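Local coordinates for putative uncharacterized protein (Ustilago maydis, PDB 4GNX), which binds single-stranded DNA as a subunit of replication protein A, through a series of OB-fold domains, at residues Asn293-Val298 with Met399-Cys404. Residues are numbered along the deposited sequence; the frame is centred on the assembly and turned at random.
Sequences NVRATV and MYMFNC
Four main-chain hydrogen bonds fix the antiparallel register of strands 293-298 and 399-404. Val294 and Phe402 exchange one pair and Ala296 and Tyr400 the other, while Asn293–Asn403, Arg295–Met401 and Thr297–Met399 are the non-hydrogen-bonded pairs. The bonds differ in form: Tyr400 N reaches Ala296 O at 2.9 Å, almost along the C=O axis and nearly straight at hydrogen (172°), whereas Phe402 N approaches Val294 O from above the carbonyl plane, with 156° at hydrogen.

On the face bearing Val294, Ala296, Tyr400 and Phe402, shape is set by small residues against rings. Phe402 CG stands anti to its own carbonyl carbon (chi1 -69°), laying the ring diagonally over the neighbouring strand, so that the Ala296 methyl, a low bump, meets it with CB 4.0 Å from CE1. Val298 CG2 comes to the ring's edge near its plane, 4.1 Å from CZ, and also touches Tyr400 CE1, so one methyl bridges the two rings. Tyr400 CB sits over one Phe402 face, offset toward the rim. Val350, Ile421 and Leu359 also pack on Phe402, joining this patch to three further strands.

The opposite face, with Asn293, Arg295, Thr297, Met399 and Met401, mixes two bent thioether chains with polar residues. Met401 bends at chi2 and chi3, folding its thioether across the neighbouring strand: SD lies 3.8 Å from Arg295 N, and CE turns in against Asn293 CB. Met399 also bends at chi3, bringing CE beside Thr297 OG1 at 3.7 Å. Arg295 and Met399 both touch Val427.

Because main-chain bonds satisfy the amides of Val294, Ala296, Tyr400 and Phe402 within the C-terminal OB domain, their buried side chains can meet through apolar contact, while the other face, buried at Thr297 and otherwise partly exposed, keeps its polar groups.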
ATOM      1  N   ASN C 293       0.328  -5.758 -10.126  1.00 45.56           N
ATOM      2  CA  ASN C 293       0.622  -4.341  -9.936  1.00 44.66           C
ATOM      3  C   ASN C 293       1.843  -4.169  -9.060  1.00 39.70           C
ATOM      4  O   ASN C 293       2.004  -4.876  -8.081  1.00 37.98           O
ATOM      5  CB  ASN C 293      -0.567  -3.636  -9.291  1.00 50.21           C
ATOM      6  CG  ASN C 293      -1.693  -3.381 -10.275  1.00 58.93           C
ATOM      7  OD1 ASN C 293      -1.451  -3.082 -11.452  1.00 61.50           O
ATOM      8  ND2 ASN C 293      -2.938  -3.501  -9.803  1.00 64.76           N
ATOM      9  N   VAL C 294       2.704  -3.231  -9.428  1.00 38.17           N
ATOM     10  CA  VAL C 294       3.896  -2.900  -8.634  1.00 37.00           C
ATOM     11  C   VAL C 294       4.129  -1.384  -8.553  1.00 35.83           C
ATOM     12  O   VAL C 294       4.160  -0.690  -9.560  1.00 36.23           O
ATOM     13  CB  VAL C 294       5.162  -3.612  -9.168  1.00 37.10           C
ATOM     14  CG1 VAL C 294       6.419  -3.042  -8.557  1.00 36.54           C
ATOM     15  CG2 VAL C 294       5.127  -5.074  -8.823  1.00 38.60           C
ATOM     16  N   ARG C 295       4.268  -0.875  -7.339  1.00 35.45           N
ATOM     17  CA  ARG C 295       4.754   0.485  -7.142  1.00 34.59           C
ATOM     18  C   ARG C 295       6.265   0.399  -7.296  1.00 33.59           C
ATOM     19  O   ARG C 295       6.913  -0.319  -6.529  1.00 35.16           O
ATOM     20  CB  ARG C 295       4.422   0.966  -5.734  1.00 33.96           C
ATOM     21  CG  ARG C 295       4.249   2.463  -5.633  1.00 35.49           C
ATOM     22  CD  ARG C 295       4.268   3.017  -4.208  1.00 34.95           C
ATOM     23  NE  ARG C 295       3.342   2.420  -3.236  1.00 35.23           N
ATOM     24  CZ  ARG C 295       2.015   2.512  -3.277  1.00 37.53           C
ATOM     25  NH1 ARG C 295       1.392   3.133  -4.273  1.00 38.43           N
ATOM     26  NH2 ARG C 295       1.297   1.953  -2.318  1.00 40.09           N
ATOM     27  N   ALA C 296       6.830   1.082  -8.289  1.00 31.91           N
ATOM     28  CA  ALA C 296       8.283   1.090  -8.466  1.00 30.19           C
ATOM     29  C   ALA C 296       8.791   2.394  -9.038  1.00 30.10           C
ATOM     30  O   ALA C 296       8.003   3.202  -9.558  1.00 32.02           O
ATOM     31  CB  ALA C 296       8.734  -0.074  -9.319  1.00 30.81           C
ATOM     32  N   THR C 297      10.100   2.603  -8.930  1.00 28.28           N
ATOM     33  CA  THR C 297      10.713   3.835  -9.387  1.00 27.79           C
ATOM     34  C   THR C 297      11.514   3.536 -10.625  1.00 28.81           C
ATOM     35  O   THR C 297      12.286   2.569 -10.644  1.00 29.51           O
ATOM     36  CB  THR C 297      11.668   4.421  -8.341  1.00 26.86           C
ATOM     37  OG1 THR C 297      10.935   4.728  -7.147  1.00 27.93           O
ATOM     38  CG2 THR C 297      12.310   5.669  -8.854  1.00 26.46           C
ATOM     39  N   VAL C 298      11.347   4.361 -11.660  1.00 28.61           N
ATOM     40  CA  VAL C 298      12.183   4.200 -12.825  1.00 29.18           C
ATOM     41  C   VAL C 298      13.589   4.620 -12.431  1.00 29.97           C
ATOM     42  O   VAL C 298      13.817   5.750 -12.019  1.00 30.23           O
ATOM     43  CB  VAL C 298      11.665   4.951 -14.074  1.00 29.69           C
ATOM     44  CG1 VAL C 298      12.706   4.920 -15.185  1.00 30.22           C
ATOM     45  CG2 VAL C 298      10.374   4.323 -14.573  1.00 29.68           C
ATOM     46  N   MET C 399       8.187   7.819  -9.907  1.00 35.21           N
ATOM     47  CA  MET C 399       7.498   6.682  -9.297  1.00 35.52           C
ATOM     48  C   MET C 399       6.131   6.375  -9.914  1.00 35.15           C
ATOM     49  O   MET C 399       5.302   7.275 -10.118  1.00 35.60           O
ATOM     50  CB  MET C 399       7.341   6.946  -7.806  1.00 38.06           C
ATOM     51  CG  MET C 399       7.213   5.691  -6.972  1.00 42.85           C
ATOM     52  SD  MET C 399       7.355   6.003  -5.201  1.00 50.19           S
ATOM     53  CE  MET C 399       8.822   7.055  -5.149  1.00 47.49           C
ATOM     54  N   TYR C 400       5.883   5.096 -10.192  1.00 34.48           N
ATOM     55  CA  TYR C 400       4.636   4.709 -10.869  1.00 36.63           C
ATOM     56  C   TYR C 400       3.975   3.494 -10.286  1.00 37.01           C
ATOM     57  O   TYR C 400       4.651   2.609  -9.771  1.00 36.62           O
ATOM     58  CB  TYR C 400       4.879   4.415 -12.363  1.00 37.30           C
ATOM     59  CG  TYR C 400       5.388   5.587 -13.138  1.00 36.90           C
ATOM     60  CD1 TYR C 400       6.741   5.879 -13.187  1.00 36.11           C
ATOM     61  CD2 TYR C 400       4.514   6.411 -13.793  1.00 39.10           C
ATOM     62  CE1 TYR C 400       7.207   6.969 -13.879  1.00 37.97           C
ATOM     63  CE2 TYR C 400       4.963   7.505 -14.495  1.00 41.12           C
ATOM     64  CZ  TYR C 400       6.309   7.778 -14.536  1.00 40.71           C
ATOM     65  OH  TYR C 400       6.735   8.870 -15.252  1.00 44.07           O
ATOM     66  N   MET C 401       2.652   3.445 -10.394  1.00 38.85           N
ATOM     67  CA  MET C 401       1.948   2.184 -10.310  1.00 40.39           C
ATOM     68  C   MET C 401       2.017   1.546 -11.677  1.00 41.00           C
ATOM     69  O   MET C 401       1.623   2.153 -12.667  1.00 44.10           O
ATOM     70  CB  MET C 401       0.500   2.365  -9.883  1.00 43.69           C
ATOM     71  CG  MET C 401       0.257   2.174  -8.384  1.00 47.40           C
ATOM     72  SD  MET C 401       0.758   0.564  -7.708  1.00 49.93           S
ATOM     73  CE  MET C 401       0.178  -0.536  -9.003  1.00 51.36           C
ATOM     74  N   PHE C 402       2.543   0.332 -11.735  1.00 39.02           N
ATOM     75  CA  PHE C 402       2.670  -0.383 -12.994  1.00 39.10           C
ATOM     76  C   PHE C 402       1.746  -1.585 -13.041  1.00 40.34           C
ATOM     77  O   PHE C 402       1.762  -2.442 -12.164  1.00 39.77           O
ATOM     78  CB  PHE C 402       4.104  -0.892 -13.176  1.00 37.81           C
ATOM     79  CG  PHE C 402       5.116   0.175 -13.414  1.00 35.77           C
ATOM     80  CD1 PHE C 402       6.060   0.469 -12.441  1.00 34.10           C
ATOM     81  CD2 PHE C 402       5.157   0.858 -14.622  1.00 36.30           C
ATOM     82  CE1 PHE C 402       7.014   1.449 -12.650  1.00 33.64           C
ATOM     83  CE2 PHE C 402       6.106   1.837 -14.846  1.00 35.95           C
ATOM     84  CZ  PHE C 402       7.042   2.132 -13.858  1.00 34.97           C
ATOM     85  N   ASN C 403       0.952  -1.656 -14.086  1.00 43.47           N
ATOM     86  CA  ASN C 403       0.116  -2.809 -14.305  1.00 46.78           C
ATOM     87  C   ASN C 403       0.774  -3.675 -15.364  1.00 46.42           C
ATOM     88  O   ASN C 403       1.044  -3.224 -16.479  1.00 45.57           O
ATOM     89  CB  ASN C 403      -1.284  -2.378 -14.740  1.00 52.07           C
ATOM     90  CG  ASN C 403      -2.266  -3.519 -14.702  1.00 58.83           C
ATOM     91  OD1 ASN C 403      -2.164  -4.391 -13.841  1.00 63.58           O
ATOM     92  ND2 ASN C 403      -3.213  -3.540 -15.641  1.00 61.62           N
ATOM     93  N   CYS C 404       1.045  -4.921 -15.014  1.00 47.07           N
ATOM     94  CA  CYS C 404       1.847  -5.767 -15.882  1.00 48.78           C
ATOM     95  C   CYS C 404       1.289  -7.145 -16.119  1.00 52.89           C
ATOM     96  O   CYS C 404       0.544  -7.692 -15.300  1.00 54.01           O
ATOM     97  CB  CYS C 404       3.247  -5.958 -15.308  1.00 46.62           C
ATOM     98  SG  CYS C 404       4.038  -4.463 -14.715  1.00 43.85           S
TER